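Local atomic coordinates of DUF985 domain-containing protein (Shewanella oneidensis, PDB entry 1YUD), a protein that is of unknown function but has the beta-barrel fold of the cupin superfamily (DUF985 family) and assembles as a pair of subunits. Residues A69-Y74 against C115-A120; Q79-Y84 against S127-M132; L97-D100 against R106-F109; E148-M153 against K163-E168. All blocks are in the same frame, centred on the assembly; numbering follows the deposited sequence.

Contact 1: residues A69-Y74 against C115-A120; sequences ADEMWY and CIFGSA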
loop_
_atom_site.group_PDB
_atom_site.type_symbol
_atom_site.label_atom_id
_atom_site.label_comp_id
_atom_site.label_asym_id
_atom_site.label_seq_id
_atom_site.Cartn_x
_atom_site.Cartn_y
_atom_site.Cartn_z
ATOM N N ALA A 69 14.468 -7.972 -2.884
ATOM C CA ALA A 69 13.117 -8.452 -2.689
ATOM C C ALA A 69 12.117 -7.653 -3.514
ATOM O O ALA A 69 12.429 -6.584 -4.030
ATOM C CB ALA A 69 12.759 -8.389 -1.209
ATOM N N ASP A 70 10.917 -8.189 -3.659
ATOM C CA ASP A 70 9.891 -7.499 -4.405
ATOM C C ASP A 70 9.466 -6.253 -3.640
ATOM O O ASP A 70 9.737 -6.111 -2.443
ATOM C CB ASP A 70 8.678 -8.414 -4.600
ATOM C CG ASP A 70 8.929 -9.508 -5.609
ATOM O OD1 ASP A 70 8.044 -10.375 -5.759
ATOM O OD2 ASP A 70 10.002 -9.491 -6.250
ATOM N N GLU A 71 8.781 -5.350 -4.324
ATOM C CA GLU A 71 8.334 -4.152 -3.664
ATOM C C GLU A 71 6.975 -3.774 -4.198
ATOM O O GLU A 71 6.787 -3.620 -5.396
ATOM C CB GLU A 71 9.331 -3.022 -3.900
ATOM C CG GLU A 71 9.164 -1.844 -2.966
ATOM C CD GLU A 71 10.213 -0.773 -3.201
ATOM O OE1 GLU A 71 10.042 0.063 -4.118
ATOM O OE2 GLU A 71 11.227 -0.782 -2.476
HETATM N N MSE A 72 6.003 -3.645 -3.318
HETATM C CA MSE A 72 4.709 -3.257 -3.794
HETATM C C MSE A 72 4.644 -1.737 -3.759
HETATM O O MSE A 72 5.293 -1.091 -2.936
HETATM C CB MSE A 72 3.619 -3.907 -2.939
HETATM C CG MSE A 72 3.269 -5.338 -3.392
HETATM SE SE MSE A 72 2.398 -5.409 -5.143
HETATM C CE MSE A 72 0.763 -4.483 -4.665
ATOM N N TRP A 73 3.892 -1.159 -4.681
ATOM C CA TRP A 73 3.765 0.277 -4.728
ATOM C C TRP A 73 2.309 0.661 -4.625
ATOM O O TRP A 73 1.485 0.220 -5.421
ATOM C CB TRP A 73 4.358 0.821 -6.027
ATOM C CG TRP A 73 5.863 0.904 -6.016
ATOM C CD1 TRP A 73 6.739 -0.117 -5.777
ATOM C CD2 TRP A 73 6.667 2.068 -6.279
ATOM N NE1 TRP A 73 8.038 0.337 -5.877
ATOM C CE2 TRP A 73 8.021 1.675 -6.185
ATOM C CE3 TRP A 73 6.371 3.405 -6.588
ATOM C CZ2 TRP A 73 9.082 2.567 -6.390
ATOM C CZ3 TRP A 73 7.423 4.292 -6.794
ATOM C CH2 TRP A 73 8.765 3.866 -6.694
ATOM N N TYR A 74 1.986 1.481 -3.637
ATOM C CA TYR A 74 0.612 1.928 -3.465
ATOM C C TYR A 74 0.594 3.405 -3.831
ATOM O O TYR A 74 1.636 4.059 -3.832
ATOM C CB TYR A 74 0.185 1.696 -2.012
ATOM C CG TYR A 74 0.246 0.230 -1.641
ATOM C CD1 TYR A 74 -0.841 -0.609 -1.870
ATOM C CD2 TYR A 74 1.421 -0.334 -1.163
ATOM C CE1 TYR A 74 -0.754 -1.972 -1.641
ATOM C CE2 TYR A 74 1.522 -1.696 -0.942
ATOM C CZ TYR A 74 0.430 -2.511 -1.190
ATOM O OH TYR A 74 0.546 -3.878 -1.067
ATOM N N CYS A 115 15.626 -6.712 -10.467
ATOM C CA CYS A 115 15.636 -5.820 -11.615
ATOM C C CYS A 115 16.028 -4.391 -11.222
ATOM O O CYS A 115 15.711 -3.930 -10.115
ATOM C CB CYS A 115 14.260 -5.804 -12.275
ATOM S SG CYS A 115 13.210 -4.438 -11.747
ATOM N N ILE A 116 16.718 -3.698 -12.131
ATOM C CA ILE A 116 17.144 -2.317 -11.897
ATOM C C ILE A 116 16.042 -1.377 -12.361
ATOM O O ILE A 116 15.655 -1.396 -13.524
ATOM C CB ILE A 116 18.457 -1.993 -12.648
ATOM C CG1 ILE A 116 19.602 -2.841 -12.070
ATOM C CG2 ILE A 116 18.780 -0.491 -12.529
ATOM C CD1 ILE A 116 20.906 -2.763 -12.861
ATOM N N PHE A 117 15.549 -0.549 -11.441
ATOM C CA PHE A 117 14.450 0.363 -11.736
ATOM C C PHE A 117 14.556 1.729 -11.054
ATOM O O PHE A 117 15.329 1.916 -10.107
ATOM C CB PHE A 117 13.134 -0.283 -11.301
ATOM C CG PHE A 117 13.036 -0.519 -9.811
ATOM C CD1 PHE A 117 13.876 -1.429 -9.175
ATOM C CD2 PHE A 117 12.108 0.178 -9.047
ATOM C CE1 PHE A 117 13.791 -1.642 -7.795
ATOM C CE2 PHE A 117 12.017 -0.029 -7.673
ATOM C CZ PHE A 117 12.860 -0.939 -7.046
ATOM N N GLY A 118 13.736 2.660 -11.541
ATOM C CA GLY A 118 13.687 4.008 -11.018
ATOM C C GLY A 118 12.344 4.605 -11.386
ATOM O O GLY A 118 11.543 3.960 -12.052
ATOM N N SER A 119 12.073 5.833 -10.968
ATOM C CA SER A 119 10.797 6.437 -11.293
ATOM C C SER A 119 10.817 7.957 -11.258
ATOM O O SER A 119 11.543 8.573 -10.483
ATOM C CB SER A 119 9.724 5.929 -10.338
ATOM O OG SER A 119 8.483 6.577 -10.575
ATOM N N ALA A 120 9.997 8.551 -12.110
ATOM C CA ALA A 120 9.872 9.989 -12.183
ATOM C C ALA A 120 8.386 10.277 -12.104
ATOM O O ALA A 120 7.578 9.358 -12.172
ATOM C CB ALA A 120 10.446 10.499 -13.503
#
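Trp73 and Phe117 meet inside the cupin beta-barrel, where strand 71-76 of one sheet faces strand 116-121 of the other. The two strand segments run nearly parallel, 12° apart, and at 12.2 Å between axes they are held by side chains alone, with no hydrogen bond across them.

The apolar part is aromatic. Trp73 CZ2 comes to 4.1 Å from Phe117 CE2, arriving at the rim of the phenylalanine near its plane, while the indole itself is met obliquely. Val111 touches both side chains, and the ring of His65 meets that of Phe117.

The polar part belongs to Glu71. Its chain, stretched out from a chi1 of -164°, carries the carboxylate toward strand 116-121. OE1 of Glu71 also lies near the Phe117 rim, 4.1 Å from CE2, its carboxylate turned 77° from the ring plane. The same OE1 receives a weak, bent bond from Trp73 NE1 of the same strand.

Ser119 adds its CB, 4.3 Å from Trp73 CH2, while its OG is hydrogen-bonded to Thr82 O.

Contact 2: residues Q79-Y84 against S127-M132; sequences QSLTIY and SLVGCM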
loop_
_atom_site.group_PDB
_atom_site.type_symbol
_atom_site.label_atom_id
_atom_site.label_comp_id
_atom_site.label_asym_id
_atom_site.label_seq_id
_atom_site.Cartn_x
_atom_site.Cartn_y
_atom_site.Cartn_z
ATOM N N GLN A 79 0.929 13.182 -8.023
ATOM C CA GLN A 79 1.136 13.010 -9.459
ATOM C C GLN A 79 1.499 11.612 -9.919
ATOM O O GLN A 79 2.483 11.041 -9.471
ATOM C CB GLN A 79 2.241 13.965 -9.952
ATOM C CG GLN A 79 1.792 14.996 -10.969
ATOM C CD GLN A 79 1.009 16.099 -10.332
ATOM O OE1 GLN A 79 0.206 16.772 -10.982
ATOM N NE2 GLN A 79 1.240 16.305 -9.046
ATOM N N SER A 80 0.719 11.084 -10.855
ATOM C CA SER A 80 0.979 9.759 -11.394
ATOM C C SER A 80 2.473 9.650 -11.688
ATOM O O SER A 80 3.075 10.600 -12.181
ATOM C CB SER A 80 0.206 9.566 -12.690
ATOM O OG SER A 80 0.955 10.101 -13.765
ATOM N N LEU A 81 3.071 8.501 -11.382
ATOM C CA LEU A 81 4.502 8.296 -11.624
ATOM C C LEU A 81 4.727 7.402 -12.837
ATOM O O LEU A 81 3.828 7.187 -13.650
ATOM C CB LEU A 81 5.162 7.658 -10.396
ATOM C CG LEU A 81 4.832 8.312 -9.051
ATOM C CD1 LEU A 81 5.549 7.572 -7.945
ATOM C CD2 LEU A 81 5.251 9.762 -9.052
ATOM N N THR A 82 5.933 6.876 -12.959
ATOM C CA THR A 82 6.247 5.995 -14.063
ATOM C C THR A 82 7.423 5.179 -13.617
ATOM O O THR A 82 8.475 5.719 -13.298
ATOM C CB THR A 82 6.610 6.779 -15.317
ATOM O OG1 THR A 82 5.502 7.612 -15.676
ATOM C CG2 THR A 82 6.917 5.838 -16.470
ATOM N N ILE A 83 7.235 3.870 -13.564
ATOM C CA ILE A 83 8.307 3.005 -13.125
ATOM C C ILE A 83 9.073 2.510 -14.331
ATOM O O ILE A 83 8.535 1.792 -15.171
ATOM C CB ILE A 83 7.763 1.794 -12.359
ATOM C CG1 ILE A 83 6.654 2.235 -11.395
ATOM C CG2 ILE A 83 8.889 1.110 -11.623
ATOM C CD1 ILE A 83 7.133 3.041 -10.232
ATOM N N TYR A 84 10.330 2.909 -14.427
ATOM C CA TYR A 84 11.163 2.477 -15.525
ATOM C C TYR A 84 11.965 1.308 -14.975
ATOM O O TYR A 84 12.694 1.449 -13.996
ATOM C CB TYR A 84 12.082 3.616 -15.979
ATOM C CG TYR A 84 11.350 4.889 -16.360
ATOM C CD1 TYR A 84 10.783 5.702 -15.392
ATOM C CD2 TYR A 84 11.227 5.274 -17.692
ATOM C CE1 TYR A 84 10.112 6.869 -15.730
ATOM C CE2 TYR A 84 10.556 6.441 -18.047
ATOM C CZ TYR A 84 9.996 7.243 -17.058
ATOM O OH TYR A 84 9.336 8.423 -17.390
ATOM N N SER A 127 4.262 13.806 -5.175
ATOM C CA SER A 127 3.763 12.439 -5.180
ATOM C C SER A 127 4.116 11.639 -3.943
ATOM O O SER A 127 5.283 11.322 -3.692
ATOM C CB SER A 127 4.247 11.708 -6.414
ATOM O OG SER A 127 3.584 12.216 -7.541
ATOM N N LEU A 128 3.080 11.341 -3.162
ATOM C CA LEU A 128 3.209 10.542 -1.956
ATOM C C LEU A 128 2.940 9.123 -2.446
ATOM O O LEU A 128 1.992 8.881 -3.202
ATOM C CB LEU A 128 2.161 10.944 -0.913
ATOM C CG LEU A 128 2.328 10.131 0.376
ATOM C CD1 LEU A 128 3.652 10.494 0.998
ATOM C CD2 LEU A 128 1.187 10.385 1.346
ATOM N N VAL A 129 3.766 8.192 -1.995
ATOM C CA VAL A 129 3.667 6.818 -2.435
ATOM C C VAL A 129 3.958 5.820 -1.323
ATOM O O VAL A 129 4.773 6.080 -0.429
ATOM C CB VAL A 129 4.656 6.602 -3.603
ATOM C CG1 VAL A 129 5.494 5.360 -3.395
ATOM C CG2 VAL A 129 3.901 6.568 -4.897
ATOM N N GLY A 130 3.287 4.673 -1.383
ATOM C CA GLY A 130 3.520 3.646 -0.386
ATOM C C GLY A 130 4.380 2.555 -0.984
ATOM O O GLY A 130 4.096 2.069 -2.076
ATOM N N CYS A 131 5.439 2.175 -0.284
ATOM C CA CYS A 131 6.315 1.127 -0.766
ATOM C C CYS A 131 6.509 0.046 0.287
ATOM O O CYS A 131 6.982 0.294 1.396
ATOM C CB CYS A 131 7.666 1.707 -1.200
ATOM S SG CYS A 131 7.605 2.630 -2.772
HETATM N N MSE A 132 6.136 -1.167 -0.099
HETATM C CA MSE A 132 6.210 -2.344 0.754
HETATM C C MSE A 132 7.114 -3.397 0.114
HETATM O O MSE A 132 6.763 -3.968 -0.914
HETATM C CB MSE A 132 4.783 -2.889 0.945
HETATM C CG MSE A 132 4.597 -4.060 1.911
HETATM SE SE MSE A 132 5.153 -5.798 1.231
HETATM C CE MSE A 132 6.526 -6.155 2.526
#
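Ser127 and Gln79 meet where the two sheets of the cupin barrel come close, strand 126-133 belonging to one and strand 81-86 to the other. The CA atoms of this pair are 5.1 Å apart, and from here the chains spread.

Ser127 turns its side chain to the facing segment, with OG anti to the carbonyl carbon (chi1 -71°). This sets OG against the backbone of Gln79, 2.5 Å from Gln79 O and 2.9 Å from Gln79 N, a polar contact at an otherwise apolar seam. Its CB is covered by Leu81, whose CD2 lies 3.4 Å from Ser127 CB.

Leu128 turns the other way, to Leu21 and His76 and to Pro107 of the second subunit.

Val129 faces the barrel interior again. Its CG2 receives the other methyl of Leu81, with Leu81 CD1 at 3.6 Å from Val129 CG2. The two branches of Leu81 are thus shared between neighbouring inward residues of one strand, CD2 on the serine and CD1 on the valine. Trp73 and Phe54 also press on Val129 and continue the apolar interior.

Cys131 packs on Trp73 and Ile52, and Met132, a selenomethionine, reaches the same residue of the second subunit. The spreading is plain along the way: Leu81 CA is 9.3 Å from Val129 CA, and Ile83 CA stands 12.6 Å from Cys131 CA.

Contact 3: residues L97-D100 against R106-F109; sequences LGLD and RPQF
The loop between strands 92-97 and 105-106 is drawn together at its base, where Leu97 and Gly98 lie beside Arg106 and Pro107. Arg106 O is the centre of the polar contact. Gly98 N gives it a weak hydrogen bond of 3.4 Å with an N-H...O angle of 144°, and Leu97 CA offers a CA-H...O contact, also 3.4 Å to Arg106 O. Gly98 has a backbone phi of 147°, at which a side chain would run into the carbonyl O of Leu97. Its own O rests against the proline ring, 3.6 Å from Pro107 CG.

Leu97 does most of the apolar work. Its chi1 of -150° carries CG across toward the facing segment, and CD1 ends beside the turning backbone, 3.6 Å from Gln108 C and 3.5 Å from Phe109 CB. In the cupin barrel this stretch is a crossing: residues 106-109 leave the edge strand 105-106 of one sheet and enter strand 109-111 of the other, and Trp73, on the strand next to 109-111, packs on Leu97. With an alanine here, the CD1 methyl would be gone, and the gap beside Phe109 CB and the peptide of Gln108 would probably leave the crossing loosely seated.

Further out, Leu99 meets Pro107 at about a right angle, CD2 to CG 4.0 Å, and His76 of the second subunit packs on both. The amide of Gln108 is held by that subunit, where OE1 is hydrogen-bonded to Ser51 and Ser35 and NE2 to Ile52 O and His76 NE2 of the neighbouring chain.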
loop_
_atom_site.group_PDB
_atom_site.type_symbol
_atom_site.label_atom_id
_atom_site.label_comp_id
_atom_site.label_asym_id
_atom_site.label_seq_id
_atom_site.Cartn_x
_atom_site.Cartn_y
_atom_site.Cartn_z
ATOM N N LEU A 97 1.681 4.247 -12.573
ATOM C CA LEU A 97 1.083 4.281 -11.240
ATOM C C LEU A 97 0.261 5.556 -11.170
ATOM O O LEU A 97 0.656 6.553 -11.759
ATOM C CB LEU A 97 2.172 4.306 -10.165
ATOM C CG LEU A 97 1.805 3.654 -8.831
ATOM C CD1 LEU A 97 1.401 2.181 -9.068
ATOM C CD2 LEU A 97 2.994 3.749 -7.872
ATOM N N GLY A 98 -0.874 5.541 -10.476
ATOM C CA GLY A 98 -1.679 6.749 -10.401
ATOM C C GLY A 98 -3.159 6.447 -10.326
ATOM O O GLY A 98 -3.537 5.281 -10.270
ATOM N N LEU A 99 -3.995 7.485 -10.353
ATOM C CA LEU A 99 -5.443 7.318 -10.240
ATOM C C LEU A 99 -6.315 7.540 -11.480
ATOM O O LEU A 99 -7.534 7.660 -11.347
ATOM C CB LEU A 99 -5.973 8.212 -9.115
ATOM C CG LEU A 99 -5.654 7.790 -7.674
ATOM C CD1 LEU A 99 -5.865 8.947 -6.711
ATOM C CD2 LEU A 99 -6.535 6.620 -7.302
ATOM N N ASP A 100 -5.730 7.599 -12.677
ATOM C CA ASP A 100 -6.546 7.790 -13.885
ATOM C C ASP A 100 -6.787 6.448 -14.563
ATOM O O ASP A 100 -5.896 5.910 -15.227
ATOM C CB ASP A 100 -5.870 8.733 -14.889
ATOM C CG ASP A 100 -6.814 9.155 -16.023
ATOM O OD1 ASP A 100 -6.333 9.671 -17.059
ATOM O OD2 ASP A 100 -8.043 8.975 -15.871
ATOM N N ARG A 106 -2.830 2.593 -12.795
ATOM C CA ARG A 106 -3.259 1.649 -11.771
ATOM C C ARG A 106 -2.679 2.016 -10.390
ATOM O O ARG A 106 -1.467 2.214 -10.255
ATOM C CB ARG A 106 -2.781 0.254 -12.174
ATOM C CG ARG A 106 -3.827 -0.824 -12.044
ATOM C CD ARG A 106 -4.507 -1.148 -13.364
ATOM N NE ARG A 106 -5.161 -0.009 -13.989
ATOM C CZ ARG A 106 -6.083 -0.132 -14.938
ATOM N NH1 ARG A 106 -6.443 -1.336 -15.346
ATOM N NH2 ARG A 106 -6.637 0.943 -15.480
ATOM N N PRO A 107 -3.531 2.092 -9.346
ATOM C CA PRO A 107 -3.062 2.441 -8.001
ATOM C C PRO A 107 -1.968 1.560 -7.401
ATOM O O PRO A 107 -1.200 2.021 -6.548
ATOM C CB PRO A 107 -4.341 2.428 -7.180
ATOM C CG PRO A 107 -5.343 2.908 -8.167
ATOM C CD PRO A 107 -4.999 2.075 -9.380
ATOM N N GLN A 108 -1.876 0.308 -7.833
ATOM C CA GLN A 108 -0.832 -0.564 -7.297
ATOM C C GLN A 108 0.048 -1.133 -8.385
ATOM O O GLN A 108 -0.381 -1.337 -9.512
ATOM C CB GLN A 108 -1.432 -1.741 -6.511
ATOM C CG GLN A 108 -1.627 -1.498 -5.021
ATOM C CD GLN A 108 -2.622 -2.471 -4.410
ATOM O OE1 GLN A 108 -2.286 -3.623 -4.097
ATOM N NE2 GLN A 108 -3.868 -2.017 -4.253
ATOM N N PHE A 109 1.293 -1.392 -8.048
ATOM C CA PHE A 109 2.167 -1.980 -9.012
ATOM C C PHE A 109 3.226 -2.765 -8.284
ATOM O O PHE A 109 3.643 -2.398 -7.186
ATOM C CB PHE A 109 2.824 -0.939 -9.905
ATOM C CG PHE A 109 3.612 -1.557 -11.007
ATOM C CD1 PHE A 109 2.996 -1.930 -12.190
ATOM C CD2 PHE A 109 4.931 -1.910 -10.810
ATOM C CE1 PHE A 109 3.679 -2.654 -13.151
ATOM C CE2 PHE A 109 5.616 -2.634 -11.772
ATOM C CZ PHE A 109 4.982 -3.001 -12.934
#

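Contact 4: residues E148-M153 against K163-E168; sequences EALLAM and KLSRPE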
loop_
_atom_site.group_PDB
_atom_site.type_symbol
_atom_site.label_atom_id
_atom_site.label_comp_id
_atom_site.label_asym_id
_atom_site.label_seq_id
_atom_site.Cartn_x
_atom_site.Cartn_y
_atom_site.Cartn_z
ATOM N N GLU A 148 27.745 5.760 -15.104
ATOM C CA GLU A 148 28.812 5.040 -15.791
ATOM C C GLU A 148 28.404 3.610 -16.119
ATOM O O GLU A 148 28.136 3.284 -17.272
ATOM C CB GLU A 148 30.083 5.012 -14.932
ATOM C CG GLU A 148 31.044 6.185 -15.137
ATOM C CD GLU A 148 30.461 7.531 -14.744
ATOM O OE1 GLU A 148 29.573 8.041 -15.461
ATOM O OE2 GLU A 148 30.899 8.082 -13.712
ATOM N N ALA A 149 28.352 2.762 -15.099
ATOM C CA ALA A 149 27.996 1.362 -15.294
ATOM C C ALA A 149 26.727 1.205 -16.119
ATOM O O ALA A 149 26.623 0.292 -16.936
ATOM C CB ALA A 149 27.836 0.671 -13.945
ATOM N N LEU A 150 25.772 2.106 -15.921
ATOM C CA LEU A 150 24.505 2.028 -16.639
ATOM C C LEU A 150 24.581 2.300 -18.139
ATOM O O LEU A 150 23.736 1.822 -18.899
ATOM C CB LEU A 150 23.478 2.949 -15.984
ATOM C CG LEU A 150 23.065 2.529 -14.572
ATOM C CD1 LEU A 150 21.967 3.450 -14.083
ATOM C CD2 LEU A 150 22.597 1.077 -14.575
ATOM N N LEU A 151 25.567 3.075 -18.577
ATOM C CA LEU A 151 25.719 3.325 -20.009
ATOM C C LEU A 151 26.595 2.211 -20.582
ATOM O O LEU A 151 26.566 1.936 -21.780
ATOM C CB LEU A 151 26.353 4.693 -20.272
ATOM C CG LEU A 151 25.382 5.874 -20.297
ATOM C CD1 LEU A 151 24.290 5.621 -21.325
ATOM C CD2 LEU A 151 24.780 6.061 -18.933
ATOM N N ALA A 152 27.380 1.581 -19.711
ATOM C CA ALA A 152 28.226 0.468 -20.113
ATOM C C ALA A 152 27.204 -0.595 -20.477
ATOM O O ALA A 152 26.832 -0.745 -21.642
ATOM C CB ALA A 152 29.078 0.006 -18.944
HETATM N N MSE A 153 26.736 -1.322 -19.468
HETATM C CA MSE A 153 25.715 -2.332 -19.684
HETATM C C MSE A 153 24.502 -1.523 -20.163
HETATM O O MSE A 153 24.362 -0.353 -19.816
HETATM C CB MSE A 153 25.423 -3.069 -18.361
HETATM C CG MSE A 153 24.920 -2.174 -17.207
HETATM SE SE MSE A 153 25.154 -2.852 -15.357
HETATM C CE MSE A 153 24.250 -4.559 -15.514
ATOM N N LYS A 163 18.404 10.230 -17.036
ATOM C CA LYS A 163 17.402 10.926 -16.235
ATOM C C LYS A 163 17.300 10.324 -14.841
ATOM O O LYS A 163 17.199 11.048 -13.846
ATOM C CB LYS A 163 16.031 10.883 -16.923
ATOM C CG LYS A 163 15.857 11.930 -18.016
ATOM C CD LYS A 163 16.912 11.804 -19.114
ATOM C CE LYS A 163 16.750 12.905 -20.162
ATOM N NZ LYS A 163 17.746 12.818 -21.275
ATOM N N LEU A 164 17.342 8.995 -14.780
ATOM C CA LEU A 164 17.236 8.276 -13.519
ATOM C C LEU A 164 18.598 7.776 -13.056
ATOM O O LEU A 164 18.706 6.703 -12.468
ATOM C CB LEU A 164 16.282 7.084 -13.667
ATOM C CG LEU A 164 14.919 7.318 -14.333
ATOM C CD1 LEU A 164 14.153 6.011 -14.387
ATOM C CD2 LEU A 164 14.131 8.353 -13.565
ATOM N N SER A 165 19.638 8.554 -13.325
ATOM C CA SER A 165 20.985 8.176 -12.922
ATOM C C SER A 165 21.891 9.397 -12.936
ATOM O O SER A 165 21.529 10.439 -13.481
ATOM C CB SER A 165 21.532 7.110 -13.873
ATOM O OG SER A 165 22.803 6.654 -13.450
ATOM N N ARG A 166 23.060 9.274 -12.317
ATOM C CA ARG A 166 24.028 10.369 -12.285
ATOM C C ARG A 166 25.451 9.832 -12.298
ATOM O O ARG A 166 25.745 8.806 -11.675
ATOM C CB ARG A 166 23.805 11.277 -11.064
ATOM C CG ARG A 166 22.689 12.288 -11.275
ATOM C CD ARG A 166 22.540 13.227 -10.101
ATOM N NE ARG A 166 22.382 12.512 -8.844
ATOM C CZ ARG A 166 21.575 12.899 -7.861
ATOM N NH1 ARG A 166 20.845 13.999 -7.992
ATOM N NH2 ARG A 166 21.500 12.185 -6.741
ATOM N N PRO A 167 26.353 10.528 -13.013
ATOM C CA PRO A 167 27.771 10.198 -13.180
ATOM C C PRO A 167 28.709 10.272 -11.971
ATOM O O PRO A 167 28.352 10.769 -10.901
ATOM C CB PRO A 167 28.204 11.138 -14.302
ATOM C CG PRO A 167 27.367 12.341 -14.054
ATOM C CD PRO A 167 26.014 11.745 -13.772
ATOM N N GLU A 168 29.918 9.757 -12.181
ATOM C CA GLU A 168 30.975 9.719 -11.178
ATOM C C GLU A 168 30.558 8.872 -9.978
ATOM O O GLU A 168 30.430 9.431 -8.865
ATOM C CB GLU A 168 31.332 11.142 -10.731
ATOM C CG GLU A 168 32.827 11.365 -10.470
ATOM C CD GLU A 168 33.669 11.391 -11.747
ATOM O OE1 GLU A 168 33.452 12.294 -12.590
ATOM O OE2 GLU A 168 34.551 10.514 -11.898
#
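The chain tail 163-168 passes the helix 147-152 in the opposite sense, Glu148 CA lying 5.9 Å from Pro167 CA and Leu150 CA 8.0 Å from Ser165 CA. Within the helix, Glu148 O takes bonds from two amides, Leu151 N and Ala152 N.

The outer end of the contact belongs to Glu148. Its side chain bends at chi2 (64°) and brings the carboxylate over the tail, crossing Pro167 at about a right angle. OE1 of Glu148 lies 3.6 Å from Pro167 CB. The other oxygen, OE2, is placed to accept from Glu168 N, though the modelled length is too short to be trusted in detail. The carboxylates of Glu148 and Glu168 come near one another as well, their OE2 atoms 4.7 Å apart, and the like charges would probably repel mildly at this exposed edge.

The inner end is better buried. Leu150 CD1 leans on Ser165 from the helix side, 3.7 Å from its CB and 3.4 Å from its OG. A chi1 of -176° lays the Ser165 hydroxyl alongside that methyl. Phe64 and Val161 touch Leu150 too, so the helix is seated on apolar neighbours as well as on the tail.

Backbone bonds of Arg166 to Gln147 and of Leu164 to Phe64 continue the attachment. Helix and irregular tail together form a C-terminal extension laid beside strand 62-66, the outermost strand of its sheet in the cupin barrel of this chain.

In the fold
After its earlier strands the chain reaches 71-76 and then 81-86, the opening sides of contacts 1 and 2. It goes on through 97-100 to 106-109, closing the short loop of contact 3, which nests inside the larger loops of both. Strand 116-121 then closes contact 1 and strand 126-133 closes contact 2. These two cross: each joins the six-strand sheet to the five-strand sheet, and their segments are neighbours within each sheet. Contacts 1, 2 and 3 also reach the second subunit. Contact 4 follows in series: after helix 158-161, residues 163-168 return to helix 147-152 and close a short loop, touching the barrel through Leu164.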